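Side-chain contacts in tylactone synthase starter module and modules 1 & 2 (Streptomyces fradiae, PDB 2Z5L), which probably reduces the beta-keto group of a growing polyketide chain, setting its stereochemistry, as the first ketoreductase of the tylosin polyketide synthase: residues L80-P83 against I84-R88; P56-G60 against E61-G65; E445-R449 against R450-A454; E100-E104 against E105-V109. All blocks are in the same frame, centred on the assembly; numbering follows the deposited sequence.

Interaction 1: residues L80-P83 against I84-R88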
loop_
_atom_site.group_PDB
_atom_site.type_symbol
_atom_site.label_atom_id
_atom_site.label_comp_id
_atom_site.label_asym_id
_atom_site.label_seq_id
_atom_site.Cartn_x
_atom_site.Cartn_y
_atom_site.Cartn_z
ATOM N N LEU A 80 16.418 -23.091 -3.216
ATOM C CA LEU A 80 15.167 -23.813 -3.429
ATOM C C LEU A 80 14.412 -23.172 -4.600
ATOM O O LEU A 80 14.491 -21.965 -4.823
ATOM C CB LEU A 80 14.287 -23.757 -2.175
ATOM C CG LEU A 80 13.108 -24.735 -2.127
ATOM C CD1 LEU A 80 13.615 -26.151 -1.848
ATOM C CD2 LEU A 80 12.142 -24.327 -1.049
ATOM N N GLU A 81 13.659 -23.981 -5.334
ATOM C CA GLU A 81 12.901 -23.469 -6.462
ATOM C C GLU A 81 11.391 -23.542 -6.235
ATOM O O GLU A 81 10.838 -24.621 -6.014
ATOM C CB GLU A 81 13.265 -24.248 -7.726
ATOM C CG GLU A 81 13.006 -23.483 -8.995
ATOM C CD GLU A 81 13.588 -24.158 -10.227
ATOM O OE1 GLU A 81 13.034 -25.181 -10.670
ATOM O OE2 GLU A 81 14.606 -23.653 -10.744
ATOM N N VAL A 82 10.736 -22.387 -6.278
ATOM C CA VAL A 82 9.289 -22.330 -6.119
ATOM C C VAL A 82 8.693 -21.536 -7.260
ATOM O O VAL A 82 8.910 -20.335 -7.383
ATOM C CB VAL A 82 8.853 -21.658 -4.803
ATOM C CG1 VAL A 82 7.334 -21.465 -4.805
ATOM C CG2 VAL A 82 9.255 -22.521 -3.627
ATOM N N PRO A 83 7.913 -22.202 -8.106
ATOM C CA PRO A 83 7.288 -21.537 -9.246
ATOM C C PRO A 83 6.218 -20.511 -8.861
ATOM O O PRO A 83 5.502 -20.666 -7.860
ATOM C CB PRO A 83 6.723 -22.702 -10.049
ATOM C CG PRO A 83 6.331 -23.681 -8.972
ATOM C CD PRO A 83 7.493 -23.611 -8.003
ATOM N N ILE A 84 6.144 -19.447 -9.652
ATOM C CA ILE A 84 5.150 -18.402 -9.455
ATOM C C ILE A 84 3.819 -19.121 -9.686
ATOM O O ILE A 84 3.752 -20.054 -10.485
ATOM C CB ILE A 84 5.384 -17.281 -10.476
ATOM C CG1 ILE A 84 6.802 -16.748 -10.280
ATOM C CG2 ILE A 84 4.373 -16.161 -10.299
ATOM C CD1 ILE A 84 7.284 -15.855 -11.396
ATOM N N GLY A 85 2.772 -18.730 -8.973
ATOM C CA GLY A 85 1.511 -19.424 -9.142
ATOM C C GLY A 85 1.349 -20.516 -8.090
ATOM O O GLY A 85 0.225 -20.925 -7.787
ATOM N N ALA A 86 2.457 -20.993 -7.517
ATOM C CA ALA A 86 2.381 -22.040 -6.489
ATOM C C ALA A 86 1.567 -21.586 -5.273
ATOM O O ALA A 86 1.715 -20.453 -4.809
ATOM C CB ALA A 86 3.794 -22.469 -6.049
ATOM N N ARG A 87 0.687 -22.466 -4.783
ATOM C CA ARG A 87 -0.165 -22.177 -3.615
ATOM C C ARG A 87 0.510 -22.613 -2.312
ATOM O O ARG A 87 1.437 -23.422 -2.341
ATOM C CB ARG A 87 -1.529 -22.864 -3.780
ATOM C CG ARG A 87 -2.543 -21.989 -4.510
ATOM C CD ARG A 87 -3.388 -22.757 -5.526
ATOM N NE ARG A 87 -4.351 -21.854 -6.159
ATOM C CZ ARG A 87 -5.452 -21.395 -5.569
ATOM N NH1 ARG A 87 -5.740 -21.764 -4.324
ATOM N NH2 ARG A 87 -6.254 -20.554 -6.214
ATOM N N ARG A 88 0.044 -22.083 -1.178
ATOM C CA ARG A 88 0.653 -22.379 0.121
ATOM C C ARG A 88 0.917 -23.854 0.389
ATOM O O ARG A 88 2.010 -24.234 0.807
ATOM C CB ARG A 88 -0.178 -21.783 1.280
ATOM C CG ARG A 88 -1.657 -22.174 1.325
ATOM C CD ARG A 88 -2.428 -21.382 2.394
ATOM N NE ARG A 88 -1.969 -21.624 3.775
ATOM C CZ ARG A 88 -2.466 -20.991 4.843
ATOM N NH1 ARG A 88 -3.425 -20.087 4.703
ATOM N NH2 ARG A 88 -2.004 -21.246 6.050
#
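P83 and A86 close a type II beta turn in the loop that carries the chain from strand 80-81 to helix 88-99, within a ketoreductase whose fold is of the Rossmann, short-chain dehydrogenase type. The turn rests on one backbone hydrogen bond, from A86 N to P83 O, 3.1 Å long with an N-H...O angle of 153°. G85 takes the third position of the turn with phi 95°, where a type II turn requires a residue able to adopt positive phi. The G85 N-H is itself bonded to T124 OG1 of helix 119-135.

Apolar contact gathers on the A86 methyl. V82 CG1, held opposite the backbone N by a chi1 of 172°, meets A86 CB at 3.9 Å, and P83 brings the CG corner of its ring to 4.1 Å from A86 CB. Both V82 and A86 also pack on V91 of helix 88-99, so the loop is folded against the helix it leads into. The I84 side chain touches D120 and T124 of helix 119-135. Tightest of the methyl's approaches is to the turn's own acceptor, with A86 CB 3.1 Å from P83 O.

Interaction 2: residues P56-G60 against E61-G65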
loop_
_atom_site.group_PDB
_atom_site.type_symbol
_atom_site.label_atom_id
_atom_site.label_comp_id
_atom_site.label_asym_id
_atom_site.label_seq_id
_atom_site.Cartn_x
_atom_site.Cartn_y
_atom_site.Cartn_z
ATOM N N PRO A 56 11.595 -20.723 -11.002
ATOM C CA PRO A 56 12.290 -21.646 -11.901
ATOM C C PRO A 56 13.340 -20.960 -12.770
ATOM O O PRO A 56 13.007 -20.236 -13.709
ATOM C CB PRO A 56 11.152 -22.239 -12.722
ATOM C CG PRO A 56 10.018 -22.240 -11.749
ATOM C CD PRO A 56 10.134 -20.879 -11.131
ATOM N N THR A 57 14.608 -21.202 -12.445
ATOM C CA THR A 57 15.733 -20.626 -13.176
ATOM C C THR A 57 15.559 -19.126 -13.403
ATOM O O THR A 57 15.614 -18.641 -14.538
ATOM C CB THR A 57 15.922 -21.322 -14.547
ATOM O OG1 THR A 57 14.728 -21.183 -15.332
ATOM C CG2 THR A 57 16.231 -22.797 -14.354
ATOM N N THR A 58 15.347 -18.393 -12.316
ATOM C CA THR A 58 15.166 -16.951 -12.403
ATOM C C THR A 58 16.399 -16.278 -13.002
ATOM O O THR A 58 16.285 -15.340 -13.796
ATOM C CB THR A 58 14.901 -16.327 -11.019
ATOM O OG1 THR A 58 14.831 -14.899 -11.147
ATOM C CG2 THR A 58 16.015 -16.694 -10.047
ATOM N N ASP A 59 17.574 -16.763 -12.616
ATOM C CA ASP A 59 18.835 -16.217 -13.110
ATOM C C ASP A 59 20.029 -16.871 -12.422
ATOM O O ASP A 59 20.291 -16.623 -11.244
ATOM C CB ASP A 59 18.883 -14.704 -12.885
ATOM C CG ASP A 59 20.192 -14.093 -13.332
ATOM O OD1 ASP A 59 20.619 -14.374 -14.473
ATOM O OD2 ASP A 59 20.791 -13.328 -12.544
ATOM N N GLY A 60 20.752 -17.701 -13.166
ATOM C CA GLY A 60 21.907 -18.377 -12.607
ATOM C C GLY A 60 22.868 -17.437 -11.909
ATOM O O GLY A 60 23.417 -17.770 -10.859
ATOM N N GLU A 61 23.073 -16.259 -12.490
ATOM C CA GLU A 61 23.980 -15.265 -11.922
ATOM C C GLU A 61 23.605 -14.839 -10.512
ATOM O O GLU A 61 24.364 -15.052 -9.570
ATOM C CB GLU A 61 24.031 -14.024 -12.820
ATOM C CG GLU A 61 25.258 -13.956 -13.721
ATOM C CD GLU A 61 25.473 -15.238 -14.505
ATOM O OE1 GLU A 61 24.569 -15.617 -15.286
ATOM O OE2 GLU A 61 26.545 -15.864 -14.333
ATOM N N LEU A 62 22.432 -14.225 -10.384
ATOM C CA LEU A 62 21.943 -13.740 -9.098
ATOM C C LEU A 62 22.130 -14.785 -7.992
ATOM O O LEU A 62 22.767 -14.513 -6.974
ATOM C CB LEU A 62 20.462 -13.354 -9.216
ATOM C CG LEU A 62 19.914 -12.249 -8.308
ATOM C CD1 LEU A 62 20.270 -12.555 -6.866
ATOM C CD2 LEU A 62 20.479 -10.903 -8.722
ATOM N N LEU A 63 21.577 -15.976 -8.190
ATOM C CA LEU A 63 21.698 -17.034 -7.194
ATOM C C LEU A 63 23.151 -17.328 -6.855
ATOM O O LEU A 63 23.497 -17.519 -5.686
ATOM C CB LEU A 63 21.010 -18.308 -7.685
ATOM C CG LEU A 63 19.487 -18.284 -7.510
ATOM C CD1 LEU A 63 18.859 -19.405 -8.287
ATOM C CD2 LEU A 63 19.146 -18.374 -6.032
ATOM N N ASP A 64 23.998 -17.370 -7.879
ATOM C CA ASP A 64 25.424 -17.625 -7.696
ATOM C C ASP A 64 26.078 -16.428 -7.006
ATOM O O ASP A 64 26.991 -16.586 -6.192
ATOM C CB ASP A 64 26.098 -17.891 -9.052
ATOM C CG ASP A 64 26.071 -19.361 -9.444
ATOM O OD1 ASP A 64 24.978 -19.897 -9.749
ATOM O OD2 ASP A 64 27.156 -19.992 -9.439
ATOM N N GLY A 65 25.601 -15.234 -7.339
ATOM C CA GLY A 65 26.130 -14.030 -6.731
ATOM C C GLY A 65 25.780 -13.937 -5.258
ATOM O O GLY A 65 26.651 -13.648 -4.441
#
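D59 reaches L62 across the first turn of helix 60-71: its OD2 accepts from L62 N over 2.9 Å, and the N-H...O angle of 163° makes the bond nearly straight. The amide comes from above the carboxylate plane, 55° out of it. With CG opposite the backbone N (chi1 178°), the D59 carboxylate is folded forward over the helix start, and OD2 also lies 3.3 Å from E61 CB and 3.3 Å from L62 CB. This is an N-cap, in which a side-chain oxygen takes up an amide that has no earlier carbonyl in the helix to bond to.

Backbone bonds continue the turn. L63 N donates weakly to D59 O at 3.4 Å, and D64 N reaches G60 O at 3.1 Å. Two acidic groups crowd the same end: E61, bent at chi2, places OE1 4.2 Å from D59 OD1. Negative charge here would probably interact favourably with the helix dipole. Farther out, T58 CG2 touches L63 CD1 at 4.3 Å, while L63 packs on R79 and L112.

Interaction 3: residues E445-R449 against R450-A454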
loop_
_atom_site.group_PDB
_atom_site.type_symbol
_atom_site.label_atom_id
_atom_site.label_comp_id
_atom_site.label_asym_id
_atom_site.label_seq_id
_atom_site.Cartn_x
_atom_site.Cartn_y
_atom_site.Cartn_z
ATOM N N GLU A 445 -10.364 -1.517 14.318
ATOM C CA GLU A 445 -10.334 -1.762 15.757
ATOM C C GLU A 445 -8.894 -1.825 16.275
ATOM O O GLU A 445 -8.606 -1.370 17.379
ATOM C CB GLU A 445 -11.062 -3.072 16.086
ATOM C CG GLU A 445 -12.574 -2.981 15.971
ATOM C CD GLU A 445 -13.261 -4.328 16.096
ATOM O OE1 GLU A 445 -12.708 -5.238 16.757
ATOM O OE2 GLU A 445 -14.368 -4.483 15.543
ATOM N N SER A 446 -7.994 -2.386 15.474
ATOM C CA SER A 446 -6.604 -2.485 15.876
ATOM C C SER A 446 -5.919 -1.135 15.841
ATOM O O SER A 446 -5.181 -0.785 16.765
ATOM C CB SER A 446 -5.841 -3.451 14.983
ATOM O OG SER A 446 -4.456 -3.409 15.285
ATOM N N LEU A 447 -6.153 -0.377 14.774
ATOM C CA LEU A 447 -5.563 0.951 14.621
ATOM C C LEU A 447 -6.048 1.876 15.726
ATOM O O LEU A 447 -5.316 2.745 16.188
ATOM C CB LEU A 447 -5.958 1.559 13.273
ATOM C CG LEU A 447 -5.341 0.986 12.005
ATOM C CD1 LEU A 447 -5.988 1.634 10.780
ATOM C CD2 LEU A 447 -3.848 1.226 12.022
ATOM N N SER A 448 -7.291 1.678 16.140
ATOM C CA SER A 448 -7.885 2.495 17.178
ATOM C C SER A 448 -7.114 2.376 18.484
ATOM O O SER A 448 -6.645 3.376 19.023
ATOM C CB SER A 448 -9.339 2.083 17.389
ATOM O OG SER A 448 -10.024 3.050 18.165
ATOM N N ARG A 449 -6.970 1.151 18.978
ATOM C CA ARG A 449 -6.260 0.920 20.232
ATOM C C ARG A 449 -4.808 1.370 20.155
ATOM O O ARG A 449 -4.264 1.902 21.124
ATOM C CB ARG A 449 -6.335 -0.560 20.631
ATOM C CG ARG A 449 -7.732 -1.011 21.044
ATOM C CD ARG A 449 -8.224 -0.248 22.281
ATOM N NE ARG A 449 -9.674 -0.327 22.461
ATOM C CZ ARG A 449 -10.351 -1.452 22.668
ATOM N NH1 ARG A 449 -9.712 -2.617 22.728
ATOM N NH2 ARG A 449 -11.672 -1.411 22.818
ATOM N N ARG A 450 -4.180 1.173 19.003
ATOM C CA ARG A 450 -2.791 1.576 18.842
ATOM C C ARG A 450 -2.619 3.094 18.969
ATOM O O ARG A 450 -1.499 3.586 19.125
ATOM C CB ARG A 450 -2.242 1.094 17.489
ATOM C CG ARG A 450 -2.016 -0.425 17.394
ATOM C CD ARG A 450 -1.644 -0.852 15.965
ATOM N NE ARG A 450 -0.383 -0.280 15.505
ATOM C CZ ARG A 450 0.065 -0.349 14.254
ATOM N NH1 ARG A 450 1.231 0.208 13.937
ATOM N NH2 ARG A 450 -0.648 -0.964 13.314
ATOM N N GLY A 451 -3.722 3.835 18.910
ATOM C CA GLY A 451 -3.629 5.282 19.031
ATOM C C GLY A 451 -4.191 6.165 17.924
ATOM O O GLY A 451 -4.064 7.392 17.998
ATOM N N LEU A 452 -4.802 5.577 16.896
ATOM C CA LEU A 452 -5.370 6.397 15.830
ATOM C C LEU A 452 -6.726 6.925 16.256
ATOM O O LEU A 452 -7.493 6.229 16.920
ATOM C CB LEU A 452 -5.551 5.607 14.534
ATOM C CG LEU A 452 -4.336 5.108 13.760
ATOM C CD1 LEU A 452 -4.763 4.857 12.316
ATOM C CD2 LEU A 452 -3.227 6.111 13.799
ATOM N N ARG A 453 -7.019 8.162 15.868
ATOM C CA ARG A 453 -8.291 8.785 16.205
ATOM C C ARG A 453 -9.094 9.039 14.936
ATOM O O ARG A 453 -8.530 9.351 13.892
ATOM C CB ARG A 453 -8.036 10.100 16.941
ATOM C CG ARG A 453 -7.422 9.913 18.316
ATOM C CD ARG A 453 -6.958 11.236 18.943
ATOM N NE ARG A 453 -5.910 11.892 18.163
ATOM C CZ ARG A 453 -4.986 12.692 18.685
ATOM N NH1 ARG A 453 -4.985 12.926 19.987
ATOM N NH2 ARG A 453 -4.070 13.265 17.910
ATOM N N ALA A 454 -10.409 8.893 15.029
ATOM C CA ALA A 454 -11.288 9.110 13.882
ATOM C C ALA A 454 -11.280 10.579 13.459
ATOM O O ALA A 454 -11.742 11.445 14.195
ATOM C CB ALA A 454 -12.712 8.673 14.228
#
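R450 N donates to S446 O over 3.1 Å in the final turn of helix 442-450, which closes in a Schellman motif. Beyond it, L452 N turns back to L447 O at 3.0 Å, with an N-H...O angle of 160°, and G451 N bonds to S448 O at 3.0 Å. G451 makes the reversal with a positive phi of 123°, the first residue to leave helical geometry.

The buried guanidinium of R450 is satisfied beyond the helix end: NH1 bonds to T489 OG1 and NH2 to N398 OD1. Its aliphatic stem lies along the last turn, CG 3.2 Å from S446 O, before a bend at chi3 (63°) swings the head past L447 CD2. F485 of helix 482-492 touches both R450 and L452, joining this helix end to its neighbour. Leucine packing bridges the reversal, as L452 lays one methyl over the L447 side chain: L452 CD1 sits 3.6 Å from L447 CB and 3.8 Å from L447 CD2.

Interaction 4: residues E100-E104 against E105-V109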
loop_
_atom_site.group_PDB
_atom_site.type_symbol
_atom_site.label_atom_id
_atom_site.label_comp_id
_atom_site.label_asym_id
_atom_site.label_seq_id
_atom_site.Cartn_x
_atom_site.Cartn_y
_atom_site.Cartn_z
ATOM N N GLU A 100 13.003 -28.187 8.228
ATOM C CA GLU A 100 13.161 -29.105 9.337
ATOM C C GLU A 100 14.570 -29.668 9.404
ATOM O O GLU A 100 14.922 -30.362 10.354
ATOM C CB GLU A 100 12.145 -30.225 9.206
ATOM C CG GLU A 100 10.745 -29.738 9.461
ATOM C CD GLU A 100 9.705 -30.700 8.959
ATOM O OE1 GLU A 100 8.507 -30.451 9.216
ATOM O OE2 GLU A 100 10.083 -31.699 8.304
ATOM N N SER A 101 15.372 -29.352 8.392
ATOM C CA SER A 101 16.751 -29.808 8.323
ATOM C C SER A 101 17.637 -28.987 9.255
ATOM O O SER A 101 18.796 -29.329 9.487
ATOM C CB SER A 101 17.273 -29.693 6.891
ATOM O OG SER A 101 18.649 -30.006 6.828
ATOM N N ALA A 102 17.087 -27.907 9.793
ATOM C CA ALA A 102 17.842 -27.052 10.694
ATOM C C ALA A 102 17.456 -27.320 12.143
ATOM O O ALA A 102 18.164 -26.916 13.062
ATOM C CB ALA A 102 17.601 -25.582 10.345
ATOM N N GLY A 103 16.336 -28.005 12.345
ATOM C CA GLY A 103 15.894 -28.300 13.694
ATOM C C GLY A 103 15.763 -27.036 14.518
ATOM O O GLY A 103 15.032 -26.116 14.149
ATOM N N GLU A 104 16.480 -26.983 15.634
ATOM C CA GLU A 104 16.433 -25.822 16.510
ATOM C C GLU A 104 17.136 -24.621 15.904
ATOM O O GLU A 104 16.804 -23.477 16.214
ATOM C CB GLU A 104 17.057 -26.171 17.860
ATOM C CG GLU A 104 16.212 -27.137 18.654
ATOM C CD GLU A 104 14.855 -26.556 18.982
ATOM O OE1 GLU A 104 13.963 -27.324 19.410
ATOM O OE2 GLU A 104 14.680 -25.326 18.817
ATOM N N GLU A 105 18.114 -24.885 15.046
ATOM C CA GLU A 105 18.857 -23.820 14.387
ATOM C C GLU A 105 17.902 -22.923 13.602
ATOM O O GLU A 105 16.816 -23.350 13.204
ATOM C CB GLU A 105 19.916 -24.414 13.448
ATOM C CG GLU A 105 21.233 -24.777 14.129
ATOM C CD GLU A 105 22.229 -25.454 13.179
ATOM O OE1 GLU A 105 22.455 -24.929 12.063
ATOM O OE2 GLU A 105 22.794 -26.505 13.556
ATOM N N ASN A 106 18.311 -21.673 13.398
ATOM C CA ASN A 106 17.505 -20.700 12.664
ATOM C C ASN A 106 17.748 -20.818 11.172
ATOM O O ASN A 106 18.886 -20.954 10.727
ATOM C CB ASN A 106 17.845 -19.265 13.092
ATOM C CG ASN A 106 17.200 -18.212 12.185
ATOM O OD1 ASN A 106 15.974 -18.075 12.146
ATOM N ND2 ASN A 106 18.025 -17.475 11.448
ATOM N N THR A 107 16.672 -20.758 10.401
ATOM C CA THR A 107 16.771 -20.827 8.952
ATOM C C THR A 107 16.361 -19.467 8.411
ATOM O O THR A 107 15.205 -19.060 8.544
ATOM C CB THR A 107 15.814 -21.870 8.348
ATOM O OG1 THR A 107 15.925 -23.109 9.060
ATOM C CG2 THR A 107 16.149 -22.087 6.881
ATOM N N THR A 108 17.310 -18.750 7.827
ATOM C CA THR A 108 16.998 -17.453 7.268
ATOM C C THR A 108 16.570 -17.630 5.816
ATOM O O THR A 108 17.401 -17.919 4.956
ATOM C CB THR A 108 18.209 -16.511 7.309
ATOM O OG1 THR A 108 18.565 -16.250 8.670
ATOM C CG2 THR A 108 17.874 -15.206 6.602
ATOM N N VAL A 109 15.274 -17.465 5.556
ATOM C CA VAL A 109 14.731 -17.610 4.208
ATOM C C VAL A 109 14.837 -16.315 3.407
ATOM O O VAL A 109 14.246 -15.294 3.772
ATOM C CB VAL A 109 13.240 -18.032 4.235
ATOM C CG1 VAL A 109 12.784 -18.401 2.825
ATOM C CG2 VAL A 109 13.033 -19.192 5.186
#
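A type II' beta turn from A102 to E105 lies in the loop between helix 88-99 and strand 107-111, and its first and last residues meet in a short backbone bond. E105 N approaches A102 O to 2.8 Å, but the N-H...O angle is only 130°, so the hydrogen bond is weak despite its length. G103 occupies the second position of the turn with a phi of 55°, and such a positive phi favours glycine.

The E105 side chain packs on the same carbonyl. E105 CB stands 3.1 Å from A102 O, while chi1 of -85° sets CG opposite the E105 carbonyl carbon and the rest of the chain runs out extended. Its carboxylate leads away from the turn, where OE1 forms a long, weak ion pair with R49 NH1 of strand 49-54. The A102 methyl lies between turn and strand: A102 CB is 3.7 Å from E105 O and 3.3 Å from T107 OG1. T107 also packs on M99 of helix 88-99, and its backbone pairs with A139 and R141 as the chain enters the strand.

The chemistry is uneven across the turn. The acidic groups of E104 and E105 are exposed, where solvent can reach them, but T107 OG1 is buried against the A102 methyl and has no polar partner in the model. Packing of the A102 methyl and the backbone pairing of T107 with A139 and R141, rather than a side-chain hydrogen bond, therefore appear to hold this corner together.

In the fold
All four contacts lie where the chain passes between regular elements, yet they differ in burial. Interaction 2 is a surface contact, whereas the other three are partly buried. Interactions 1 and 2 touch directly: E81 OE2 probably bonds to T57 N at 3.0 Å, and P83 packs on P56. Interactions 1 and 4 stand at the two ends of helix 88-99, with centres about 20 Å apart. Interaction 3 is remote, its centre about 44 Å from that of interaction 2 and across the chain's centre. Carboxylate capping marks the helix start of interaction 2, buried arginine and leucines the helix end of interaction 3, and tight turns interactions 1 and 4.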